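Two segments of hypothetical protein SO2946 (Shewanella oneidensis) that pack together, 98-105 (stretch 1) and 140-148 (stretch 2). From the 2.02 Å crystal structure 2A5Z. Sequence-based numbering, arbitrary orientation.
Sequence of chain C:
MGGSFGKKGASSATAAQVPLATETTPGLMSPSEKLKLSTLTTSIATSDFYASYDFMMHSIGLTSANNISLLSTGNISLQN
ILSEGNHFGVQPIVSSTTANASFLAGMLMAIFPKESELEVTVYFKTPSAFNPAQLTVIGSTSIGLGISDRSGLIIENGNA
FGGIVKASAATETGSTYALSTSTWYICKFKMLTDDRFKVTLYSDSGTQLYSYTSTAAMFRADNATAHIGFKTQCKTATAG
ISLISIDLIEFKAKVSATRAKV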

ATOM      1  N   THR C  98       4.136   7.857  28.407  1.00 21.36           N
ATOM      2  CA  THR C  98       4.638   6.488  28.548  1.00 21.07           C
ATOM      3  C   THR C  98       6.121   6.461  28.206  1.00 21.09           C
ATOM      4  O   THR C  98       6.521   6.910  27.132  1.00 21.28           O
ATOM      5  CB  THR C  98       3.883   5.491  27.621  1.00 21.17           C
ATOM      6  OG1 THR C  98       2.468   5.584  27.855  1.00 21.39           O
ATOM      7  CG2 THR C  98       4.343   4.048  27.855  1.00 20.19           C
ATOM      8  N   ALA C  99       6.928   5.929  29.123  1.00 21.18           N
ATOM      9  CA  ALA C  99       8.365   5.792  28.914  1.00 21.36           C
ATOM     10  C   ALA C  99       8.647   4.792  27.801  1.00 21.42           C
ATOM     11  O   ALA C  99       7.951   3.778  27.666  1.00 21.66           O
ATOM     12  CB  ALA C  99       9.059   5.365  30.206  1.00 21.74           C
ATOM     13  N   ASN C 100       9.666   5.093  27.003  1.00 20.74           N
ATOM     14  CA  ASN C 100      10.097   4.251  25.877  1.00 20.73           C
ATOM     15  C   ASN C 100       9.187   4.265  24.642  1.00 19.80           C
ATOM     16  O   ASN C 100       9.421   3.513  23.689  1.00 19.76           O
ATOM     17  CB  ASN C 100      10.423   2.816  26.324  1.00 20.99           C
ATOM     18  CG  ASN C 100      11.611   2.753  27.266  1.00 23.03           C
ATOM     19  OD1 ASN C 100      12.473   3.636  27.269  1.00 24.32           O
ATOM     20  ND2 ASN C 100      11.673   1.693  28.062  1.00 24.82           N
ATOM     21  N   ALA C 101       8.177   5.137  24.645  1.00 19.01           N
ATOM     22  CA  ALA C 101       7.343   5.353  23.455  1.00 18.25           C
ATOM     23  C   ALA C 101       8.255   5.658  22.271  1.00 18.01           C
ATOM     24  O   ALA C 101       9.256   6.379  22.414  1.00 16.78           O
ATOM     25  CB  ALA C 101       6.371   6.489  23.681  1.00 18.16           C
ATOM     26  N   SER C 102       7.923   5.101  21.111  1.00 17.75           N
ATOM     27  CA  SER C 102       8.792   5.231  19.947  1.00 17.88           C
ATOM     28  C   SER C 102       8.029   5.195  18.627  1.00 17.65           C
ATOM     29  O   SER C 102       6.899   4.706  18.559  1.00 17.59           O
ATOM     30  CB  SER C 102       9.855   4.128  19.948  1.00 18.01           C
ATOM     31  OG  SER C 102       9.272   2.839  19.808  1.00 18.54           O
ATOM     32  N   PHE C 103       8.661   5.733  17.589  1.00 17.12           N
ATOM     33  CA  PHE C 103       8.210   5.505  16.227  1.00 16.98           C
ATOM     34  C   PHE C 103       9.333   4.854  15.440  1.00 16.78           C
ATOM     35  O   PHE C 103      10.493   5.275  15.517  1.00 16.75           O
ATOM     36  CB  PHE C 103       7.736   6.791  15.547  1.00 16.84           C
ATOM     37  CG  PHE C 103       7.354   6.597  14.104  1.00 17.18           C
ATOM     38  CD1 PHE C 103       6.131   6.027  13.766  1.00 16.48           C
ATOM     39  CD2 PHE C 103       8.232   6.963  13.082  1.00 17.45           C
ATOM     40  CE1 PHE C 103       5.781   5.833  12.420  1.00 17.24           C
ATOM     41  CE2 PHE C 103       7.892   6.776  11.738  1.00 16.93           C
ATOM     42  CZ  PHE C 103       6.670   6.213  11.409  1.00 16.34           C
ATOM     43  N   LEU C 104       8.982   3.823  14.687  1.00 16.72           N
ATOM     44  CA  LEU C 104       9.965   3.059  13.934  1.00 17.08           C
ATOM     45  C   LEU C 104       9.526   2.935  12.481  1.00 17.09           C
ATOM     46  O   LEU C 104       8.430   2.450  12.205  1.00 17.63           O
ATOM     47  CB  LEU C 104      10.152   1.669  14.572  1.00 17.20           C
ATOM     48  CG  LEU C 104      11.361   0.812  14.170  1.00 18.47           C
ATOM     49  CD1 LEU C 104      11.689  -0.250  15.236  1.00 19.47           C
ATOM     50  CD2 LEU C 104      11.129   0.163  12.823  1.00 20.16           C
ATOM     51  N   ALA C 105      10.375   3.385  11.558  1.00 16.57           N
ATOM     52  CA  ALA C 105      10.187   3.110  10.141  1.00 16.07           C
ATOM     53  C   ALA C 105      11.267   2.129   9.709  1.00 16.09           C
ATOM     54  O   ALA C 105      12.449   2.477   9.633  1.00 16.40           O
ATOM     55  CB  ALA C 105      10.237   4.414   9.306  1.00 15.66           C
ATOM     56  N   SER C 140      20.072  -1.113  12.995  1.00 18.94           N
ATOM     57  CA  SER C 140      19.286  -2.182  13.599  1.00 19.01           C
ATOM     58  C   SER C 140      18.908  -1.827  15.028  1.00 19.01           C
ATOM     59  O   SER C 140      19.608  -1.060  15.699  1.00 18.49           O
ATOM     60  CB  SER C 140      20.042  -3.508  13.560  1.00 19.06           C
ATOM     61  OG  SER C 140      21.254  -3.439  14.293  1.00 20.33           O
ATOM     62  N   THR C 141      17.796  -2.383  15.493  1.00 19.35           N
ATOM     63  CA  THR C 141      17.260  -2.024  16.803  1.00 19.99           C
ATOM     64  C   THR C 141      16.223  -3.027  17.296  1.00 20.74           C
ATOM     65  O   THR C 141      15.535  -3.678  16.500  1.00 20.18           O
ATOM     66  CB  THR C 141      16.668  -0.572  16.808  1.00 20.01           C
ATOM     67  OG1 THR C 141      16.200  -0.239  18.123  1.00 19.95           O
ATOM     68  CG2 THR C 141      15.528  -0.414  15.799  1.00 20.35           C
ATOM     69  N   SER C 142      16.140  -3.172  18.619  1.00 21.69           N
ATOM     70  CA  SER C 142      14.998  -3.827  19.233  1.00 22.33           C
ATOM     71  C   SER C 142      13.760  -3.071  18.770  1.00 22.80           C
ATOM     72  O   SER C 142      13.776  -1.842  18.651  1.00 22.42           O
ATOM     73  CB  SER C 142      15.064  -3.743  20.766  1.00 22.33           C
ATOM     74  OG  SER C 142      16.368  -3.979  21.252  1.00 22.76           O
ATOM     75  N   ILE C 143      12.694  -3.817  18.518  1.00 23.52           N
ATOM     76  CA  ILE C 143      11.406  -3.251  18.143  1.00 24.69           C
ATOM     77  C   ILE C 143      10.686  -2.603  19.346  1.00 24.83           C
ATOM     78  O   ILE C 143      10.997  -2.893  20.509  1.00 25.16           O
ATOM     79  CB  ILE C 143      10.529  -4.359  17.477  1.00 24.68           C
ATOM     80  CG1 ILE C 143       9.721  -3.803  16.305  1.00 25.56           C
ATOM     81  CG2 ILE C 143       9.683  -5.133  18.509  1.00 25.25           C
ATOM     82  CD1 ILE C 143       9.263  -4.874  15.312  1.00 25.23           C
ATOM     83  N   GLY C 144       9.748  -1.703  19.050  1.00 24.92           N
ATOM     84  CA  GLY C 144       8.788  -1.209  20.034  1.00 24.90           C
ATOM     85  C   GLY C 144       9.348  -0.485  21.241  1.00 24.92           C
ATOM     86  O   GLY C 144      10.150   0.441  21.103  1.00 24.64           O
ATOM     87  N   LEU C 145       8.905  -0.903  22.427  1.00 24.79           N
ATOM     88  CA  LEU C 145       9.300  -0.252  23.677  1.00 25.10           C
ATOM     89  C   LEU C 145      10.684  -0.692  24.140  1.00 25.57           C
ATOM     90  O   LEU C 145      11.217  -0.144  25.104  1.00 26.02           O
ATOM     91  CB  LEU C 145       8.261  -0.492  24.790  1.00 24.55           C
ATOM     92  CG  LEU C 145       6.834   0.044  24.604  1.00 24.27           C
ATOM     93  CD1 LEU C 145       5.922  -0.474  25.707  1.00 23.99           C
ATOM     94  CD2 LEU C 145       6.786   1.573  24.531  1.00 21.68           C
ATOM     95  N   GLY C 146      11.259  -1.673  23.442  1.00 25.96           N
ATOM     96  CA  GLY C 146      12.595  -2.200  23.740  1.00 25.56           C
ATOM     97  C   GLY C 146      13.684  -1.170  23.534  1.00 25.56           C
ATOM     98  O   GLY C 146      13.565  -0.280  22.683  1.00 25.72           O
ATOM     99  N   ILE C 147      14.752  -1.297  24.315  1.00 25.43           N
ATOM    100  CA  ILE C 147      15.819  -0.293  24.341  1.00 25.35           C
ATOM    101  C   ILE C 147      17.214  -0.921  24.587  1.00 24.73           C
ATOM    102  O   ILE C 147      18.215  -0.212  24.778  1.00 24.77           O
ATOM    103  CB  ILE C 147      15.473   0.804  25.390  1.00 25.49           C
ATOM    104  CG1 ILE C 147      16.368   2.034  25.234  1.00 26.54           C
ATOM    105  CG2 ILE C 147      15.483   0.225  26.809  1.00 26.13           C
ATOM    106  CD1 ILE C 147      15.731   3.314  25.778  1.00 28.39           C
ATOM    107  N   SER C 148      17.265  -2.249  24.535  1.00 23.36           N
ATOM    108  CA  SER C 148      18.435  -3.017  24.955  1.00 22.77           C
ATOM    109  C   SER C 148      19.460  -3.276  23.849  1.00 22.09           C
ATOM    110  O   SER C 148      20.622  -3.562  24.141  1.00 21.85           O
ATOM    111  CB  SER C 148      17.980  -4.354  25.530  1.00 22.30           C
ATOM    112  OG  SER C 148      17.270  -5.060  24.537  1.00 22.36           O
TER

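Two turns and the strands attached to them form this contact, which buries 371 Å² summed over both sides. Stretch 1 opens with a type II turn from Thr98 to Ala101, closed by a weak hydrogen bond from Ala101 N to Thr98 O (3.5 Å), and continues as a strand from Ser102. Stretch 2 leaves its strand after Ser142 and enters a type II' turn from Ile143 to Gly146, where Gly146 N donates to Ile143 O at 3.2 Å. The phi/psi of Gly144, 61/-130, suits the second position of such a turn, and its positive phi favours glycine.

Ala99 contributes little beyond its carbonyl, with Ala99 O 4.0 Å from Leu145 CD2. Asn100 has the largest area covered by stretch 2 of any residue in stretch 1, 79 Å², ahead of Leu104 with 64 Å². Asn100 CA lies 5.1 Å from Leu145 CA, and the CA-to-CB bond points toward stretch 2, bringing Asn100 CB to 3.3 Å from Leu145 O. Farther out, Asn100 OD1 sits 3.6 Å from Ile147 CD1, a van der Waals contact, since a methyl group offers the amide oxygen no polar partner. The Ala101 side chain turns away, but its backbone still meets Leu145: Ala101 N to Leu145 CD2 is 3.8 Å. The Leu145 CA-to-CB bond runs sideways, yet its m, t rotamer brings the end of the side chain nearer to stretch 1.

Ser102 supplies the single hydrogen bond between the stretches. With chi1 at 64° (p), its hydroxyl donates from Ser102 OG to Gly144 O over 2.9 Å. Ser102 CA and Gly144 CA are 6.4 Å apart, so the side chain, rather than paired backbone, bridges the gap.

Phe103 points away, whereas Leu104 points toward stretch 2, as strand alternation predicts. Leu104 CD1 packs 3.9 Å from Thr141 CG2 and 4.2 Å from Ile143 CG1, a small apolar cluster. Ala105 lies out of reach.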